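Malate synthase (PDB 5TAO) catalyses the condensation of acetyl-CoA with glyoxylate to malyl-CoA and the hydrolysis of that intermediate to malate and CoA, a magnesium-dependent step of the glyoxylate cycle. Local coordinates at the interface of chains A and B and the interface of chains A and C. Numbering follows the deposited sequence. Chains: chain A/B/C, Malate synthase.

Contacts 1 and 2 lie on the same interface, between chains A and B, while contact 3 joins A to C. Measured between the centres of their C-alpha atoms, contacts 1 and 2 are about 16 Å apart, contacts 1 and 3 about 29 Å, and contacts 2 and 3 about 38 Å. No residue is shared among them. The A–B interface is not an exact two-fold and the A–C interface is, which fits A and B being neighbours in a trimer and A–C linking two trimers into the hexamer, although the pairs alone do not prove this. Each contact centre is about 29 to 32 Å from A:Asp388, the predicted proton acceptor, so their part is probably in assembly.

Contact 1: the interface of chains A and B. Residues chain A 167, 170, 218, 221-222; chain B 160-161, 164.
A:Arg218, from helix 210-223, crosses B:Leu164 at a slant; the leucine's own helix, 160-166, begins at B:Gly160. From CB the arginine chain leaves with CG anti to the backbone N (chi1 169°), and CG of A:Arg218 passes 4.1 Å from CA of B:Gly160. CD carries on extended, resting against the branch of B:Leu164, and the bend at chi3 (79°) swings NE toward the leucine. NE of A:Arg218 comes to 3.4 Å from CD2 of B:Leu164, with CZ at 3.7 Å and, at the tip, NH2 at 3.9 Å from the same methyl, which sits over one guanidinium face, offset toward its rim. The other methyl, CD1 of B:Leu164, meets CB of A:Ala222 at 3.7 Å and lies 4.0 Å from the carbonyl O of A:Gly167, so the leucine fork is wedged into chain A.

One helical turn earlier, B:Glu161 crosses A:Arg170 at about a right angle. CG of B:Glu161, a methylene, is centred over a guanidinium face, 3.5 Å from CZ of A:Arg170; the carboxylate makes no salt bridge here. NH1 of A:Arg170 instead donates to the carbonyl O of A:Ala222 at 2.9 Å, steadying the head group. This largely van der Waals patch keys helix 160-166 against the neighbouring subunit, probably helping to hold the trimer together.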
ATOM      1  N   GLY A 167      -6.798 -10.322  -6.579  1.00 39.73           N
ATOM      2  CA  GLY A 167      -5.514 -10.450  -5.900  1.00 47.32           C
ATOM      3  C   GLY A 167      -5.290  -9.798  -4.553  1.00 49.66           C
ATOM      4  O   GLY A 167      -4.487 -10.318  -3.786  1.00 53.60           O
ATOM      5  N   ARG A 170      -8.360 -10.182   0.002  1.00 40.38           N
ATOM      6  CA  ARG A 170      -8.412 -10.657   1.387  1.00 43.85           C
ATOM      7  C   ARG A 170      -8.197  -9.561   2.392  1.00 39.64           C
ATOM      8  O   ARG A 170      -8.816  -9.542   3.464  1.00 48.24           O
ATOM      9  CB  ARG A 170      -7.279 -11.624   1.676  1.00 50.80           C
ATOM     10  CG  ARG A 170      -7.526 -12.973   1.164  1.00 58.44           C
ATOM     11  CD  ARG A 170      -6.180 -13.603   0.805  1.00 65.93           C
ATOM     12  NE  ARG A 170      -5.261 -13.726   1.915  1.00 59.26           N
ATOM     13  CZ  ARG A 170      -5.469 -14.497   2.967  1.00 61.65           C
ATOM     14  NH1 ARG A 170      -6.607 -15.178   3.087  1.00 64.98           N
ATOM     15  NH2 ARG A 170      -4.522 -14.594   3.893  1.00 54.07           N
ATOM     16  N   ARG A 218      -8.307 -19.350  -7.872  1.00 32.03           N
ATOM     17  CA  ARG A 218      -7.382 -18.948  -6.874  1.00 32.02           C
ATOM     18  C   ARG A 218      -7.918 -17.768  -6.015  1.00 29.06           C
ATOM     19  O   ARG A 218      -7.775 -17.754  -4.809  1.00 28.76           O
ATOM     20  CB  ARG A 218      -6.065 -18.574  -7.554  1.00 33.03           C
ATOM     21  CG  ARG A 218      -5.038 -17.883  -6.690  1.00 34.20           C
ATOM     22  CD  ARG A 218      -3.917 -17.413  -7.587  1.00 32.55           C
ATOM     23  NE  ARG A 218      -4.213 -16.188  -8.326  1.00 32.36           N
ATOM     24  CZ  ARG A 218      -3.438 -15.674  -9.308  1.00 36.22           C
ATOM     25  NH1 ARG A 218      -2.316 -16.260  -9.696  1.00 35.85           N
ATOM     26  NH2 ARG A 218      -3.742 -14.515  -9.878  1.00 35.54           N
ATOM     27  N   SER A 221     -10.373 -19.210  -3.465  0.50 30.75           N
ATOM     28  CA  SER A 221      -9.838 -19.910  -2.336  0.50 32.65           C
ATOM     29  C   SER A 221      -9.040 -18.974  -1.378  0.50 33.54           C
ATOM     30  O   SER A 221      -9.029 -19.208  -0.187  0.50 33.19           O
ATOM     31  CB  SER A 221      -8.999 -21.075  -2.837  0.50 33.49           C
ATOM     32  OG  SER A 221      -9.740 -21.873  -3.779  0.50 32.31           O
ATOM     33  N   ALA A 222      -8.423 -17.910  -1.897  1.00 32.39           N
ATOM     34  CA  ALA A 222      -7.714 -17.001  -1.079  1.00 32.59           C
ATOM     35  C   ALA A 222      -8.647 -16.158  -0.278  1.00 34.39           C
ATOM     36  O   ALA A 222      -8.310 -15.717   0.866  1.00 37.68           O
ATOM     37  CB  ALA A 222      -6.804 -16.142  -1.900  1.00 35.98           C
TER
ATOM     38  N   GLY B 160      -3.602 -20.936  -2.452  1.00 27.43           N
ATOM     39  CA  GLY B 160      -3.888 -19.773  -3.289  1.00 29.27           C
ATOM     40  C   GLY B 160      -3.226 -18.551  -2.688  1.00 26.25           C
ATOM     41  O   GLY B 160      -2.669 -17.740  -3.387  1.00 28.99           O
ATOM     42  N   GLU B 161      -3.371 -18.418  -1.387  1.00 26.20           N
ATOM     43  CA  GLU B 161      -2.824 -17.337  -0.627  1.00 31.91           C
ATOM     44  C   GLU B 161      -1.341 -17.168  -0.813  1.00 31.98           C
ATOM     45  O   GLU B 161      -0.829 -16.020  -0.985  1.00 30.18           O
ATOM     46  CB  GLU B 161      -3.079 -17.496   0.884  1.00 33.90           C
ATOM     47  CG  GLU B 161      -4.462 -17.396   1.291  1.00 42.73           C
ATOM     48  CD  GLU B 161      -5.111 -18.783   1.294  1.00 40.39           C
ATOM     49  OE1 GLU B 161      -4.960 -19.542   0.301  1.00 33.91           O
ATOM     50  OE2 GLU B 161      -5.731 -19.128   2.296  1.00 59.49           O
ATOM     51  N   LEU B 164      -0.397 -15.938  -4.369  1.00 32.51           N
ATOM     52  CA  LEU B 164      -0.605 -14.491  -4.491  1.00 27.94           C
ATOM     53  C   LEU B 164       0.488 -13.765  -3.723  1.00 32.57           C
ATOM     54  O   LEU B 164       0.986 -12.786  -4.195  1.00 30.65           O
ATOM     55  CB  LEU B 164      -1.960 -14.047  -3.929  1.00 32.21           C
ATOM     56  CG  LEU B 164      -3.157 -14.533  -4.804  1.00 31.12           C
ATOM     57  CD1 LEU B 164      -4.515 -14.282  -4.132  1.00 37.10           C
ATOM     58  CD2 LEU B 164      -3.127 -13.799  -6.136  1.00 31.82           C
TER

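Contact 2: the interface of chains A and B. Residues chain A 249-252, 254; chain B 198-201, 207.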
ATOM      1  N   GLN A 249     -13.132 -28.359 -13.084  1.00 35.10           N
ATOM      2  CA  GLN A 249     -13.027 -29.078 -11.828  1.00 36.02           C
ATOM      3  C   GLN A 249     -11.571 -29.348 -11.493  1.00 30.83           C
ATOM      4  O   GLN A 249     -11.172 -29.371 -10.333  1.00 32.08           O
ATOM      5  CB  GLN A 249     -13.851 -30.373 -11.878  1.00 36.50           C
ATOM      6  CG  GLN A 249     -15.329 -30.078 -12.017  1.00 38.57           C
ATOM      7  CD  GLN A 249     -16.157 -31.253 -12.539  1.00 40.16           C
ATOM      8  OE1 GLN A 249     -15.670 -32.360 -12.737  1.00 42.65           O
ATOM      9  NE2 GLN A 249     -17.393 -30.992 -12.762  1.00 41.11           N
ATOM     10  N   ALA A 250     -10.785 -29.510 -12.508  1.00 32.64           N
ATOM     11  CA  ALA A 250      -9.347 -29.670 -12.335  1.00 33.09           C
ATOM     12  C   ALA A 250      -8.658 -28.354 -11.916  1.00 36.76           C
ATOM     13  O   ALA A 250      -7.517 -28.416 -11.493  1.00 32.61           O
ATOM     14  CB  ALA A 250      -8.711 -30.278 -13.595  1.00 36.59           C
ATOM     15  N   LYS A 251      -9.359 -27.193 -12.011  1.00 34.27           N
ATOM     16  CA  LYS A 251      -8.820 -25.890 -11.523  0.50 36.13           C
ATOM     17  C   LYS A 251      -9.381 -25.497 -10.202  1.00 33.97           C
ATOM     18  O   LYS A 251      -8.952 -24.521  -9.602  1.00 35.95           O
ATOM     19  CB  LYS A 251      -9.128 -24.772 -12.494  0.50 35.84           C
ATOM     20  CG  LYS A 251      -8.479 -24.956 -13.850  0.50 35.09           C
ATOM     21  CD  LYS A 251      -8.564 -23.696 -14.712  0.50 33.11           C
ATOM     22  CE  LYS A 251      -7.689 -23.858 -15.949  0.50 32.20           C
ATOM     23  NZ  LYS A 251      -6.346 -23.220 -15.857  0.50 30.70           N
ATOM     24  N   GLY A 252     -10.315 -26.302  -9.709  1.00 34.18           N
ATOM     25  CA  GLY A 252     -11.065 -26.040  -8.504  1.00 33.44           C
ATOM     26  C   GLY A 252     -12.218 -25.067  -8.705  1.00 32.10           C
ATOM     27  O   GLY A 252     -12.660 -24.389  -7.757  1.00 31.06           O
ATOM     28  N   LEU A 254     -15.804 -25.445  -9.477  1.00 37.02           N
ATOM     29  CA  LEU A 254     -16.716 -26.568  -9.440  1.00 40.01           C
ATOM     30  C   LEU A 254     -18.116 -26.171  -9.781  1.00 37.39           C
ATOM     31  O   LEU A 254     -18.988 -27.018  -9.798  1.00 44.19           O
ATOM     32  CB  LEU A 254     -16.694 -27.214  -8.074  1.00 37.92           C
ATOM     33  CG  LEU A 254     -15.333 -27.661  -7.523  1.00 47.90           C
ATOM     34  CD1 LEU A 254     -15.563 -28.383  -6.199  1.00 50.82           C
ATOM     35  CD2 LEU A 254     -14.508 -28.547  -8.433  1.00 40.18           C
TER
ATOM     36  N   ARG B 198      -9.525 -26.847  -4.009  1.00 36.96           N
ATOM     37  CA  ARG B 198     -10.704 -27.720  -4.066  1.00 38.09           C
ATOM     38  C   ARG B 198     -10.871 -28.272  -5.428  1.00 36.73           C
ATOM     39  O   ARG B 198     -11.955 -28.309  -5.939  1.00 39.03           O
ATOM     40  CB  ARG B 198     -12.017 -27.027  -3.668  1.00 44.35           C
ATOM     41  CG  ARG B 198     -12.053 -26.367  -2.327  1.00 49.24           C
ATOM     42  CD  ARG B 198     -13.485 -26.285  -1.787  1.00 52.97           C
ATOM     43  NE  ARG B 198     -14.359 -25.443  -2.589  1.00 43.08           N
ATOM     44  CZ  ARG B 198     -15.575 -25.038  -2.218  1.00 45.42           C
ATOM     45  NH1 ARG B 198     -16.061 -25.336  -1.013  1.00 38.46           N
ATOM     46  NH2 ARG B 198     -16.299 -24.308  -3.049  1.00 39.10           N
ATOM     47  N   ALA B 199      -9.780 -28.601  -6.067  1.00 35.16           N
ATOM     48  CA  ALA B 199      -9.843 -29.147  -7.375  1.00 33.98           C
ATOM     49  C   ALA B 199     -10.070 -30.679  -7.308  1.00 37.54           C
ATOM     50  O   ALA B 199      -9.907 -31.327  -6.257  1.00 37.12           O
ATOM     51  CB  ALA B 199      -8.555 -28.895  -8.080  1.00 31.33           C
ATOM     52  N   MET B 200     -10.410 -31.247  -8.435  1.00 40.21           N
ATOM     53  CA  MET B 200     -10.598 -32.698  -8.493  1.00 44.07           C
ATOM     54  C   MET B 200     -10.470 -33.186  -9.917  1.00 44.45           C
ATOM     55  O   MET B 200     -10.741 -32.431 -10.849  1.00 36.41           O
ATOM     56  CB  MET B 200     -11.926 -33.111  -7.862  1.00 43.88           C
ATOM     57  CG  MET B 200     -13.176 -32.806  -8.599  1.00 51.90           C
ATOM     58  SD  MET B 200     -14.642 -33.077  -7.568  1.00 53.70           S
ATOM     59  CE  MET B 200     -15.739 -32.467  -8.786  1.00 46.70           C
ATOM     60  N   THR B 201      -9.958 -34.414 -10.064  1.00 41.57           N
ATOM     61  CA  THR B 201      -9.857 -35.082 -11.356  1.00 42.27           C
ATOM     62  C   THR B 201     -10.574 -36.481 -11.290  1.00 42.54           C
ATOM     63  O   THR B 201     -10.673 -37.101 -10.232  1.00 41.67           O
ATOM     64  CB  THR B 201      -8.412 -35.295 -11.758  1.00 39.13           C
ATOM     65  OG1 THR B 201      -7.805 -36.163 -10.788  1.00 43.70           O
ATOM     66  CG2 THR B 201      -7.630 -33.912 -11.786  1.00 42.57           C
ATOM     67  N   PRO B 207      -3.907 -32.348 -11.021  1.00 35.88           N
ATOM     68  CA  PRO B 207      -3.774 -31.458 -12.153  1.00 33.50           C
ATOM     69  C   PRO B 207      -2.313 -31.023 -12.336  1.00 33.22           C
ATOM     70  O   PRO B 207      -1.504 -31.051 -11.409  1.00 34.45           O
ATOM     71  CB  PRO B 207      -4.644 -30.234 -11.766  1.00 38.43           C
ATOM     72  CG  PRO B 207      -5.457 -30.675 -10.573  1.00 34.90           C
ATOM     73  CD  PRO B 207      -4.682 -31.763  -9.913  1.00 36.03           C
TER
HETATM   74  O   HOH W   1     -13.954 -25.492  -5.562  1.00 72.44           O
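The side chains of A:Gln249 and B:Met200 cross obliquely, both extended beyond CG. They touch first where CG of the methionine nears CB of the glutamine, and further out the methionine's CE lies against CG, CD and OE1 of the glutamine, with CE of B:Met200 4.0 Å from the amide carbon CD of A:Gln249. B:Met200 has CG between its backbone N and carbonyl carbon (chi1 72°), an orientation that carries the thioether to the side chains of A:Gln249 and A:Leu254, the latter again met at a slant. That leucine straddles a backbone oxygen with its fork, CD1 and CD2 of A:Leu254 both 3.6 Å from O of B:Arg198.

The backbones meet as well. N of B:Met200 donates to O of A:Gln249 at 2.8 Å, approaching from above the carbonyl plane, about 40° out of it. CA of A:Gly252 packs against CA of B:Ala199 at 3.5 Å, a closeness helped by the lack of a side chain on the glycine. A water bridges the subunits, 2.8 Å from O of A:Gly252 and 3.0 Å from NE of B:Arg198. The patch fastens the loop after helix 238-249 to the segment after helix 190-197, a helix that holds the magnesium ligand B:Asp192, and so probably supports the trimer while perhaps steadying that segment.

Contact 3: the interface of chains A and C. Residues chain A 99, 135-136, 139; chain C 92, 95-96, 136.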
ATOM      1  N   PHE A  99     -28.778   0.080  -8.315  1.00 35.02           N
ATOM      2  CA  PHE A  99     -29.057   0.336  -6.942  1.00 33.76           C
ATOM      3  C   PHE A  99     -30.577   0.624  -6.757  1.00 33.40           C
ATOM      4  O   PHE A  99     -31.129   0.190  -5.786  1.00 33.39           O
ATOM      5  CB  PHE A  99     -28.314   1.586  -6.517  1.00 36.12           C
ATOM      6  CG  PHE A  99     -28.762   2.147  -5.217  1.00 37.59           C
ATOM      7  CD1 PHE A  99     -28.796   1.363  -4.090  1.00 36.54           C
ATOM      8  CD2 PHE A  99     -29.158   3.442  -5.137  1.00 41.38           C
ATOM      9  CE1 PHE A  99     -29.153   1.889  -2.885  1.00 36.81           C
ATOM     10  CE2 PHE A  99     -29.524   3.992  -3.942  1.00 49.71           C
ATOM     11  CZ  PHE A  99     -29.545   3.208  -2.813  1.00 45.89           C
ATOM     12  N   GLU A 135     -21.261  -0.612  -0.865  1.00 30.82           N
ATOM     13  CA  GLU A 135     -21.906   0.473  -0.161  1.00 33.73           C
ATOM     14  C   GLU A 135     -23.440   0.536  -0.470  1.00 30.78           C
ATOM     15  O   GLU A 135     -24.204   0.877   0.407  1.00 32.62           O
ATOM     16  CB  GLU A 135     -21.302   1.799  -0.539  1.00 36.15           C
ATOM     17  CG  GLU A 135     -21.957   3.003   0.115  1.00 40.94           C
ATOM     18  CD  GLU A 135     -21.991   2.894   1.674  1.00 39.15           C
ATOM     19  OE1 GLU A 135     -21.388   1.990   2.351  1.00 48.81           O
ATOM     20  OE2 GLU A 135     -22.666   3.760   2.236  1.00 49.67           O
ATOM     21  N   PHE A 136     -23.816   0.355  -1.714  1.00 34.99           N
ATOM     22  CA  PHE A 136     -25.235   0.205  -2.102  1.00 35.66           C
ATOM     23  C   PHE A 136     -25.924  -0.931  -1.442  1.00 36.31           C
ATOM     24  O   PHE A 136     -27.039  -0.776  -0.929  1.00 38.98           O
ATOM     25  CB  PHE A 136     -25.372   0.143  -3.596  1.00 36.31           C
ATOM     26  CG  PHE A 136     -25.111   1.453  -4.287  1.00 33.92           C
ATOM     27  CD1 PHE A 136     -25.609   2.610  -3.811  1.00 39.89           C
ATOM     28  CD2 PHE A 136     -24.500   1.491  -5.477  1.00 39.30           C
ATOM     29  CE1 PHE A 136     -25.446   3.801  -4.498  1.00 40.17           C
ATOM     30  CE2 PHE A 136     -24.310   2.678  -6.165  1.00 43.26           C
ATOM     31  CZ  PHE A 136     -24.780   3.836  -5.658  1.00 39.45           C
ATOM     32  N   ILE A 139     -26.521   0.257   2.166  1.00 29.10           N
ATOM     33  CA  ILE A 139     -27.588   1.278   2.227  1.00 34.06           C
ATOM     34  C   ILE A 139     -29.016   0.657   2.065  1.00 38.60           C
ATOM     35  O   ILE A 139     -29.905   0.945   2.871  1.00 38.69           O
ATOM     36  CB  ILE A 139     -27.410   2.321   1.191  1.00 32.54           C
ATOM     37  CG1 ILE A 139     -26.224   3.230   1.608  1.00 30.03           C
ATOM     38  CG2 ILE A 139     -28.730   3.142   0.997  1.00 39.47           C
ATOM     39  CD1 ILE A 139     -25.774   4.083   0.479  1.00 32.12           C
TER
ATOM     40  N   PRO C  92     -25.316   4.641   7.234  1.00 30.27           N
ATOM     41  CA  PRO C  92     -25.664   4.580   5.853  1.00 30.80           C
ATOM     42  C   PRO C  92     -26.945   5.361   5.512  1.00 34.99           C
ATOM     43  O   PRO C  92     -27.085   5.861   4.408  1.00 31.05           O
ATOM     44  CB  PRO C  92     -25.929   3.062   5.651  1.00 30.81           C
ATOM     45  CG  PRO C  92     -25.186   2.413   6.743  1.00 33.13           C
ATOM     46  CD  PRO C  92     -25.207   3.318   7.874  1.00 30.31           C
ATOM     47  N   ARG C  95     -26.044   8.960   4.937  1.00 33.43           N
ATOM     48  CA  ARG C  95     -25.387   9.158   3.650  1.00 33.26           C
ATOM     49  C   ARG C  95     -26.393   9.244   2.488  1.00 30.16           C
ATOM     50  O   ARG C  95     -26.245  10.053   1.600  1.00 37.45           O
ATOM     51  CB  ARG C  95     -24.319   8.060   3.376  1.00 32.57           C
ATOM     52  CG  ARG C  95     -23.182   8.075   4.383  1.00 34.67           C
ATOM     53  CD  ARG C  95     -21.987   7.189   3.960  1.00 35.14           C
ATOM     54  NE  ARG C  95     -22.187   5.738   4.011  1.00 32.24           N
ATOM     55  CZ  ARG C  95     -22.065   4.979   5.079  1.00 29.89           C
ATOM     56  NH1 ARG C  95     -21.816   5.492   6.288  1.00 34.14           N
ATOM     57  NH2 ARG C  95     -22.138   3.680   4.949  1.00 38.12           N
ATOM     58  N   TYR C  96     -27.334   8.308   2.479  1.00 34.62           N
ATOM     59  CA  TYR C  96     -28.306   8.167   1.460  1.00 34.84           C
ATOM     60  C   TYR C  96     -29.216   9.415   1.465  1.00 32.15           C
ATOM     61  O   TYR C  96     -29.460   9.953   0.419  1.00 37.30           O
ATOM     62  CB  TYR C  96     -29.145   6.886   1.672  1.00 33.96           C
ATOM     63  CG  TYR C  96     -30.138   6.633   0.544  1.00 37.86           C
ATOM     64  CD1 TYR C  96     -29.814   6.836  -0.750  1.00 41.60           C
ATOM     65  CD2 TYR C  96     -31.422   6.229   0.816  1.00 46.51           C
ATOM     66  CE1 TYR C  96     -30.741   6.682  -1.755  1.00 44.90           C
ATOM     67  CE2 TYR C  96     -32.343   6.030  -0.180  1.00 44.11           C
ATOM     68  CZ  TYR C  96     -32.002   6.277  -1.460  1.00 47.97           C
ATOM     69  OH  TYR C  96     -32.926   6.110  -2.467  1.00 50.33           O
ATOM     70  N   PHE C 136     -21.289   9.563  -5.058  1.00 34.99           N
ATOM     71  CA  PHE C 136     -22.567  10.306  -5.075  1.00 35.66           C
ATOM     72  C   PHE C 136     -22.514  11.582  -5.832  1.00 36.31           C
ATOM     73  O   PHE C 136     -23.401  11.867  -6.645  1.00 38.98           O
ATOM     74  CB  PHE C 136     -23.080  10.512  -3.679  1.00 36.31           C
ATOM     75  CG  PHE C 136     -23.585   9.255  -3.025  1.00 33.92           C
ATOM     76  CD1 PHE C 136     -24.358   8.378  -3.692  1.00 39.89           C
ATOM     77  CD2 PHE C 136     -23.405   9.043  -1.716  1.00 39.30           C
ATOM     78  CE1 PHE C 136     -24.899   7.270  -3.062  1.00 40.17           C
ATOM     79  CE2 PHE C 136     -23.920   7.927  -1.077  1.00 43.26           C
ATOM     80  CZ  PHE C 136     -24.661   7.036  -1.766  1.00 39.45           C
TER
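With CG anti to the backbone N (chi1 178°) and a bend at chi2 (55°), the carboxylate of A:Glu135 reaches out from helix 127-143 to C:Arg95, which meets it side-on. NE and NH2 of C:Arg95 both grip OE2 of A:Glu135, NE at 2.7 Å, coming from above the carboxylate plane, and NH2 at 2.8 Å on the syn lone pair. OE2 lies in the guanidinium plane, and NH2 makes only a weak bond to OE1. CA of C:Pro92 lies over one face of the guanidinium and helps to position it, so the salt bridge has a second-shell backing within chain C.

Alongside runs an apolar band. A:Phe99 points its ring edge at C:Tyr96, planes at 90°, with CE2 of the phenylalanine 3.7 Å from CE1 of the tyrosine. A:Ile139 crosses C:Tyr96 at about a right angle, its CG2 3.8 Å from CG of the ring. The other branch of A:Ile139 ends in CD1, which meets C:Phe136 tip to tip at 3.9 Å from CZ. A:Phe136 and C:Phe136 pass antiparallel, CE1 to CE1 at 3.8 Å, as the two-fold symmetry brings equivalent residues together. Each contact therefore recurs with the chains exchanged, and the helices 92-105 and 127-143 probably pair two trimers into the hexamer.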